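Local coordinates for p-47 protein (Clostridium botulinum E1 str. 'BoNT E Beluga', PDB 5WIX) that is of unknown function but adopts a TULIP-type fold similar in topology to bactericidal/permeability-increasing protein, and so possibly binds lipid-like molecules, at residues S239-L249 / V267-I277; W285-Y295 / S378-F387. All coordinates share one frame; numbering follows the deposited sequence.

After the strands and helices of its N-terminal half, the chain leaves strand 234-238, enters the short helix 240-252, then passes into the hairpin of strands 265-269 and 275-279; interaction 1 folds this hairpin back onto the helix and closes a loop of 17 residues. Only then does interaction 2 open, at W285. It spans 82 residues, mostly strand, before helix 370-390 returns to lie against 285-295. The two contacts are in series, neither nested nor crossed, with centres about 31 Å apart. Both reach one curled antiparallel sheet, in which strands 275-279 and 293-307 are neighbours: interaction 1 ties the short helix to it, interaction 2 the long one.

Interaction 1 of 2, residues S239-L249 / V267-I277; sequences SEKLFMENLLL and VINTSDTTGII
With CG anti to the backbone N (chi1 157°) and an extended chain beyond it, E240 sends its carboxylate across to G275. E240 OE1 accepts from G275 N at 3.0 Å through its anti lone pair, with an N-H...O angle of 155°. K241, whose CG is likewise anti to N, lays its CD 3.5 Å from N269 OD1 and then bends to a salt bridge, K241 NZ to E245 OE1 3.0 Å. The backbone N of K241 donates to T273 O (2.9 Å), which sits near the start of the helix. S239 is the N-cap residue there, its OG weakly accepting from L242 N. The loop carbonyl therefore serves an amide of the first helical turn, where no earlier turn supplies an acceptor. E245 crosses V267 at about a right angle, its CG 3.5 Å from V267 CG1. M244 lays its bent thioether chain over the strand, CG 3.5 Å from G275 O. I277 CD1 lies 3.7 Å from L248 CD2 and also reaches L249 CD1, which I277 CG2 meets at 3.8 Å. The hairpin strands are joined by paired backbone bonds between I268 and I276. Strand 275-277 runs at 25° to the helix, in nearly the same direction, while strand 267-269 runs antiparallel to it. Beyond the hairpin, I277 bonds through its backbone to M304 of strand 293-307, and M244 and L248 continue over L306, M304 and L312, so the helix covers the sheet while F243 meets the ring of F426 with the planes nearly parallel.

Interaction 2 of 2, residues W285-Y295 / S378-F387; sequences WYGIKVAALYY and SVGNWSLKSF
Helix 370-390 packs against the curled sheet of its TULIP domain, and V379, S383, S386 and F387 make much of its contact with W285, I288, V290 and Y295. The edge of F387 points at a face of W285 in an edge-to-face pair, the F387 ring centroid 4.5 Å from that of the six-membered indole ring and the planes at 72°. CG of W285 stands anti to its backbone N (chi1 -156°), which carries the indole toward the helix; the turn of the ring about CB-CG then points NE1 at S386. W285 NE1 donates to S386 OG at 2.9 Å with an angle of 144°, the oxygen lying slightly out of the indole plane. Y286 OH approaches S386 OG to 2.8 Å, and Y286 CD2 lies over the rim of the W285 face opposite F387. In this fold a long helix lies along a strongly bent antiparallel sheet; here W285 and Y286 come from the loop before strand 288-290, and I288, V290 and Y295 from strands 288-290 and 293-295, paired by the I288 and Y295 backbone bonds and linked by a type II' turn. V379 CG2 rests over the centre of the Y295 ring, a CH-pi contact 3.3 Å from the centroid. V290 CB comes within 4.1 Å of V379 CG2. I288 CD1 rests against successive turns of one helix face, 3.5 Å from S383 OG and 3.8 Å from S386 CB. Behind Y295 and F387, V320, L316 and L332 carry the packing on to strands 311-322 and 328-343.

Interaction 1 of 2, residues S239-L249 / V267-I277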
# COMPACT_ATOMS: atom_id res chain seq x y z
N SER A 239 -1.35 5.85 0.79
CA SER A 239 -1.47 7.28 0.48
C SER A 239 -1.32 8.13 1.74
O SER A 239 -1.57 7.65 2.85
CB SER A 239 -2.81 7.58 -0.17
OG SER A 239 -3.85 7.63 0.81
N GLU A 240 -0.95 9.40 1.58
CA GLU A 240 -0.80 10.28 2.74
C GLU A 240 -2.08 10.35 3.57
O GLU A 240 -2.04 10.21 4.80
CB GLU A 240 -0.38 11.69 2.32
CG GLU A 240 -0.75 12.75 3.35
CD GLU A 240 -0.00 14.06 3.16
OE1 GLU A 240 -0.66 15.10 2.94
OE2 GLU A 240 1.24 14.06 3.25
N LYS A 241 -3.22 10.55 2.91
CA LYS A 241 -4.49 10.70 3.61
C LYS A 241 -4.74 9.52 4.53
O LYS A 241 -4.81 9.67 5.75
CB LYS A 241 -5.66 10.88 2.63
CG LYS A 241 -7.02 11.10 3.31
CD LYS A 241 -8.13 11.45 2.30
CE LYS A 241 -9.12 10.29 2.11
NZ LYS A 241 -9.52 9.63 3.41
N LEU A 242 -4.84 8.32 3.96
CA LEU A 242 -5.12 7.12 4.76
C LEU A 242 -4.19 6.99 5.96
O LEU A 242 -4.58 6.54 7.04
CB LEU A 242 -5.02 5.88 3.89
CG LEU A 242 -6.09 5.79 2.80
CD1 LEU A 242 -5.97 4.48 2.07
CD2 LEU A 242 -7.48 5.92 3.40
N PHE A 243 -2.94 7.42 5.75
CA PHE A 243 -1.97 7.43 6.84
C PHE A 243 -2.38 8.39 7.94
O PHE A 243 -2.43 8.02 9.12
CB PHE A 243 -0.60 7.82 6.32
CG PHE A 243 0.35 8.24 7.40
CD1 PHE A 243 0.96 7.30 8.22
CD2 PHE A 243 0.67 9.59 7.57
CE1 PHE A 243 1.86 7.69 9.20
CE2 PHE A 243 1.57 9.98 8.56
CZ PHE A 243 2.17 9.04 9.37
N MET A 244 -2.66 9.64 7.56
CA MET A 244 -3.11 10.66 8.50
C MET A 244 -4.34 10.18 9.28
O MET A 244 -4.35 10.18 10.52
CB MET A 244 -3.44 11.96 7.76
CG MET A 244 -2.24 12.83 7.38
SD MET A 244 -0.94 12.93 8.63
CE MET A 244 -0.41 14.64 8.42
N GLU A 245 -5.37 9.75 8.54
CA GLU A 245 -6.65 9.37 9.13
C GLU A 245 -6.59 8.09 9.96
O GLU A 245 -7.13 8.03 11.06
CB GLU A 245 -7.70 9.21 8.04
CG GLU A 245 -9.13 9.21 8.52
CD GLU A 245 -10.12 9.07 7.39
OE1 GLU A 245 -9.69 8.80 6.25
OE2 GLU A 245 -11.34 9.21 7.64
N ASN A 246 -5.93 7.05 9.44
CA ASN A 246 -6.09 5.75 10.08
C ASN A 246 -4.86 5.27 10.82
O ASN A 246 -4.91 4.26 11.52
CB ASN A 246 -6.53 4.73 9.03
CG ASN A 246 -7.80 5.17 8.32
OD1 ASN A 246 -7.75 5.86 7.30
ND2 ASN A 246 -8.95 4.79 8.89
N LEU A 247 -3.76 6.01 10.69
CA LEU A 247 -2.54 5.60 11.38
C LEU A 247 -2.09 6.60 12.43
O LEU A 247 -1.85 6.23 13.59
CB LEU A 247 -1.42 5.35 10.37
CG LEU A 247 -1.58 3.96 9.74
CD1 LEU A 247 -0.48 3.64 8.73
CD2 LEU A 247 -1.60 2.95 10.88
N LEU A 248 -1.96 7.86 12.04
CA LEU A 248 -1.52 8.87 12.99
C LEU A 248 -2.64 9.28 13.97
O LEU A 248 -2.55 9.04 15.18
CB LEU A 248 -1.00 10.10 12.26
CG LEU A 248 -0.38 11.14 13.19
CD1 LEU A 248 0.90 10.59 13.83
CD2 LEU A 248 -0.10 12.43 12.45
N LEU A 249 -3.70 9.90 13.43
CA LEU A 249 -4.82 10.40 14.22
C LEU A 249 -5.29 9.47 15.36
O LEU A 249 -5.37 9.91 16.51
CB LEU A 249 -6.00 10.72 13.31
CG LEU A 249 -7.16 11.47 13.94
CD1 LEU A 249 -6.72 12.89 14.18
CD2 LEU A 249 -8.37 11.42 13.02
N VAL A 267 -10.07 15.16 9.56
CA VAL A 267 -8.97 15.22 8.60
C VAL A 267 -9.52 15.84 7.32
O VAL A 267 -10.48 15.34 6.73
CB VAL A 267 -8.32 13.83 8.34
CG1 VAL A 267 -9.36 12.73 8.23
CG2 VAL A 267 -7.43 13.90 7.11
N ILE A 268 -8.90 16.95 6.94
CA ILE A 268 -9.37 17.80 5.84
C ILE A 268 -8.62 17.52 4.53
O ILE A 268 -7.39 17.36 4.52
CB ILE A 268 -9.21 19.28 6.23
CG1 ILE A 268 -10.03 19.59 7.47
CG2 ILE A 268 -9.66 20.19 5.12
CD1 ILE A 268 -11.52 19.50 7.23
N ASN A 269 -9.35 17.45 3.43
CA ASN A 269 -8.74 17.14 2.14
C ASN A 269 -8.04 18.35 1.51
O ASN A 269 -8.55 19.48 1.58
CB ASN A 269 -9.79 16.57 1.19
CG ASN A 269 -10.18 15.13 1.53
OD1 ASN A 269 -9.72 14.57 2.52
ND2 ASN A 269 -11.02 14.53 0.69
N THR A 270 -6.87 18.11 0.92
CA THR A 270 -6.16 19.11 0.11
C THR A 270 -5.89 18.54 -1.30
O THR A 270 -5.72 19.28 -2.27
CB THR A 270 -4.82 19.56 0.76
OG1 THR A 270 -4.30 18.50 1.58
CG2 THR A 270 -5.03 20.79 1.63
N SER A 271 -5.83 17.21 -1.36
CA SER A 271 -5.95 16.45 -2.60
C SER A 271 -6.89 15.28 -2.30
O SER A 271 -7.47 15.20 -1.21
CB SER A 271 -4.58 15.96 -3.09
OG SER A 271 -4.67 15.29 -4.34
N ASP A 272 -7.04 14.35 -3.23
CA ASP A 272 -7.78 13.13 -2.94
C ASP A 272 -6.86 12.13 -2.27
O ASP A 272 -7.29 11.03 -1.93
CB ASP A 272 -8.40 12.53 -4.20
CG ASP A 272 -9.32 13.48 -4.91
OD1 ASP A 272 -10.39 13.79 -4.35
OD2 ASP A 272 -8.98 13.92 -6.04
N THR A 273 -5.59 12.51 -2.09
CA THR A 273 -4.61 11.68 -1.38
C THR A 273 -3.75 12.48 -0.39
O THR A 273 -2.96 11.92 0.36
CB THR A 273 -3.67 10.98 -2.36
OG1 THR A 273 -3.06 11.96 -3.20
CG2 THR A 273 -4.45 9.98 -3.23
N THR A 274 -3.89 13.80 -0.42
CA THR A 274 -3.17 14.69 0.48
C THR A 274 -4.13 15.19 1.56
O THR A 274 -5.25 15.59 1.25
CB THR A 274 -2.57 15.88 -0.29
OG1 THR A 274 -1.79 15.38 -1.37
CG2 THR A 274 -1.70 16.75 0.58
N GLY A 275 -3.70 15.16 2.83
CA GLY A 275 -4.60 15.50 3.92
C GLY A 275 -4.00 16.13 5.17
O GLY A 275 -2.90 15.75 5.61
N ILE A 276 -4.74 17.07 5.76
CA ILE A 276 -4.34 17.75 7.00
C ILE A 276 -5.23 17.41 8.21
O ILE A 276 -6.45 17.28 8.08
CB ILE A 276 -4.34 19.28 6.80
CG1 ILE A 276 -3.21 19.69 5.87
CG2 ILE A 276 -4.20 20.02 8.12
CD1 ILE A 276 -2.96 21.18 5.83
N ILE A 277 -4.62 17.26 9.38
CA ILE A 277 -5.37 17.07 10.61
C ILE A 277 -5.77 18.40 11.26
O ILE A 277 -4.91 19.14 11.76
CB ILE A 277 -4.58 16.27 11.63
CG1 ILE A 277 -4.29 14.86 11.09
CG2 ILE A 277 -5.34 16.20 12.94
CD1 ILE A 277 -3.49 13.94 12.04

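Interaction 2 of 2, residues W285-Y295 / S378-F387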
# COMPACT_ATOMS: atom_id res chain seq x y z
N TRP A 285 -8.24 19.88 27.41
CA TRP A 285 -7.06 19.24 27.98
C TRP A 285 -7.36 18.66 29.35
O TRP A 285 -8.30 19.07 30.04
CB TRP A 285 -5.91 20.22 28.09
CG TRP A 285 -4.59 19.55 28.11
CD1 TRP A 285 -3.82 19.31 29.20
CD2 TRP A 285 -3.89 19.04 26.99
NE1 TRP A 285 -2.66 18.67 28.82
CE2 TRP A 285 -2.68 18.50 27.47
CE3 TRP A 285 -4.16 18.98 25.62
CZ2 TRP A 285 -1.74 17.90 26.63
CZ3 TRP A 285 -3.23 18.39 24.79
CH2 TRP A 285 -2.03 17.86 25.30
N TYR A 286 -6.55 17.69 29.74
CA TYR A 286 -6.68 17.12 31.07
C TYR A 286 -6.09 18.06 32.14
O TYR A 286 -5.37 19.00 31.82
CB TYR A 286 -6.03 15.74 31.11
CG TYR A 286 -4.53 15.73 30.92
CD1 TYR A 286 -3.67 15.89 32.00
CD2 TYR A 286 -3.97 15.52 29.66
CE1 TYR A 286 -2.30 15.86 31.84
CE2 TYR A 286 -2.59 15.49 29.48
CZ TYR A 286 -1.76 15.65 30.57
OH TYR A 286 -0.38 15.64 30.42
N GLY A 287 -6.39 17.80 33.40
CA GLY A 287 -5.97 18.71 34.45
C GLY A 287 -4.48 18.65 34.83
O GLY A 287 -3.96 17.57 35.14
N ILE A 288 -3.83 19.82 34.85
CA ILE A 288 -2.45 20.00 35.32
C ILE A 288 -2.35 20.73 36.66
O ILE A 288 -2.82 21.85 36.76
CB ILE A 288 -1.61 20.84 34.32
CG1 ILE A 288 -1.65 20.23 32.92
CG2 ILE A 288 -0.18 20.97 34.80
CD1 ILE A 288 -1.41 21.28 31.85
N LYS A 289 -1.69 20.12 37.65
CA LYS A 289 -1.56 20.75 38.97
C LYS A 289 -0.31 21.60 39.14
O LYS A 289 0.82 21.11 39.15
CB LYS A 289 -1.56 19.71 40.09
CG LYS A 289 -1.42 20.31 41.46
CD LYS A 289 -1.83 19.29 42.52
CE LYS A 289 -1.09 19.49 43.84
NZ LYS A 289 -1.38 18.33 44.72
N VAL A 290 -0.54 22.90 39.29
CA VAL A 290 0.52 23.86 39.48
C VAL A 290 0.37 24.52 40.84
O VAL A 290 -0.63 25.20 41.08
CB VAL A 290 0.48 24.93 38.42
CG1 VAL A 290 1.67 25.86 38.57
CG2 VAL A 290 0.43 24.28 37.07
N ALA A 291 1.38 24.34 41.68
CA ALA A 291 1.27 24.68 43.10
C ALA A 291 0.09 23.91 43.62
O ALA A 291 0.01 22.70 43.39
CB ALA A 291 1.10 26.18 43.32
N ALA A 292 -0.86 24.61 44.24
CA ALA A 292 -1.92 23.92 44.97
C ALA A 292 -3.19 23.72 44.15
O ALA A 292 -4.13 23.07 44.62
CB ALA A 292 -2.26 24.69 46.26
N LEU A 293 -3.21 24.24 42.93
CA LEU A 293 -4.43 24.16 42.12
C LEU A 293 -4.31 23.41 40.78
O LEU A 293 -3.26 23.44 40.13
CB LEU A 293 -4.94 25.57 41.86
CG LEU A 293 -5.56 26.21 43.10
CD1 LEU A 293 -4.53 27.00 43.91
CD2 LEU A 293 -6.71 27.08 42.67
N TYR A 294 -5.41 22.76 40.38
CA TYR A 294 -5.53 22.12 39.07
C TYR A 294 -6.00 23.10 37.99
O TYR A 294 -7.00 23.80 38.17
CB TYR A 294 -6.49 20.92 39.13
CG TYR A 294 -5.86 19.68 39.73
CD1 TYR A 294 -5.31 18.67 38.93
CD2 TYR A 294 -5.78 19.51 41.11
CE1 TYR A 294 -4.71 17.54 39.50
CE2 TYR A 294 -5.19 18.40 41.67
CZ TYR A 294 -4.66 17.42 40.87
OH TYR A 294 -4.10 16.32 41.46
N TYR A 295 -5.28 23.13 36.86
CA TYR A 295 -5.71 23.95 35.73
C TYR A 295 -6.07 23.05 34.54
O TYR A 295 -5.59 21.92 34.44
CB TYR A 295 -4.62 24.97 35.37
CG TYR A 295 -4.22 25.85 36.55
CD1 TYR A 295 -4.68 27.15 36.67
CD2 TYR A 295 -3.36 25.36 37.55
CE1 TYR A 295 -4.31 27.95 37.75
CE2 TYR A 295 -2.98 26.14 38.62
CZ TYR A 295 -3.46 27.44 38.73
OH TYR A 295 -3.07 28.21 39.81
N SER A 378 3.15 30.86 34.74
CA SER A 378 3.62 29.55 35.13
C SER A 378 2.67 28.44 34.69
O SER A 378 3.11 27.38 34.27
CB SER A 378 3.86 29.50 36.64
OG SER A 378 4.52 28.30 37.00
N VAL A 379 1.36 28.67 34.75
CA VAL A 379 0.40 27.68 34.27
C VAL A 379 0.49 27.56 32.73
O VAL A 379 0.43 26.45 32.17
CB VAL A 379 -1.04 28.02 34.71
CG1 VAL A 379 -2.04 27.06 34.09
CG2 VAL A 379 -1.14 27.93 36.21
N GLY A 380 0.66 28.71 32.07
CA GLY A 380 0.88 28.75 30.64
C GLY A 380 2.03 27.86 30.21
O GLY A 380 1.86 26.96 29.38
N ASN A 381 3.21 28.10 30.80
CA ASN A 381 4.42 27.35 30.44
C ASN A 381 4.31 25.87 30.79
O ASN A 381 4.93 25.03 30.15
CB ASN A 381 5.65 27.95 31.12
CG ASN A 381 6.08 29.28 30.51
OD1 ASN A 381 5.79 29.57 29.35
ND2 ASN A 381 6.77 30.10 31.30
N TRP A 382 3.52 25.54 31.79
CA TRP A 382 3.33 24.13 32.13
C TRP A 382 2.42 23.43 31.13
O TRP A 382 2.58 22.24 30.84
CB TRP A 382 2.75 24.00 33.55
CG TRP A 382 3.81 24.13 34.58
CD1 TRP A 382 3.94 25.12 35.50
CD2 TRP A 382 4.91 23.25 34.77
NE1 TRP A 382 5.05 24.90 36.27
CE2 TRP A 382 5.67 23.76 35.83
CE3 TRP A 382 5.32 22.07 34.14
CZ2 TRP A 382 6.82 23.13 36.29
CZ3 TRP A 382 6.46 21.45 34.60
CH2 TRP A 382 7.20 21.98 35.66
N SER A 383 1.46 24.20 30.61
CA SER A 383 0.45 23.67 29.71
C SER A 383 1.08 23.40 28.36
O SER A 383 0.82 22.36 27.75
CB SER A 383 -0.72 24.65 29.58
OG SER A 383 -1.53 24.64 30.76
N LEU A 384 1.91 24.33 27.91
CA LEU A 384 2.59 24.19 26.62
C LEU A 384 3.43 22.91 26.61
O LEU A 384 3.41 22.14 25.63
CB LEU A 384 3.45 25.42 26.34
CG LEU A 384 2.67 26.68 25.92
CD1 LEU A 384 3.59 27.88 25.69
CD2 LEU A 384 1.84 26.39 24.68
N LYS A 385 4.14 22.68 27.71
CA LYS A 385 4.92 21.46 27.84
C LYS A 385 4.00 20.27 27.69
O LYS A 385 4.27 19.37 26.90
CB LYS A 385 5.68 21.45 29.17
CG LYS A 385 6.74 22.57 29.23
CD LYS A 385 7.59 22.56 30.50
CE LYS A 385 8.69 23.64 30.44
NZ LYS A 385 9.55 23.65 31.66
N SER A 386 2.88 20.30 28.40
CA SER A 386 1.93 19.20 28.34
C SER A 386 1.56 18.88 26.90
O SER A 386 1.49 17.72 26.54
CB SER A 386 0.66 19.53 29.13
OG SER A 386 0.13 18.34 29.71
N PHE A 387 1.34 19.92 26.10
CA PHE A 387 0.94 19.78 24.70
C PHE A 387 2.00 19.04 23.87
O PHE A 387 1.78 17.92 23.37
CB PHE A 387 0.71 21.15 24.07
CG PHE A 387 -0.44 21.91 24.64
CD1 PHE A 387 -1.39 21.27 25.42
CD2 PHE A 387 -0.57 23.27 24.39
CE1 PHE A 387 -2.45 21.99 25.95
CE2 PHE A 387 -1.63 23.99 24.91
CZ PHE A 387 -2.57 23.35 25.69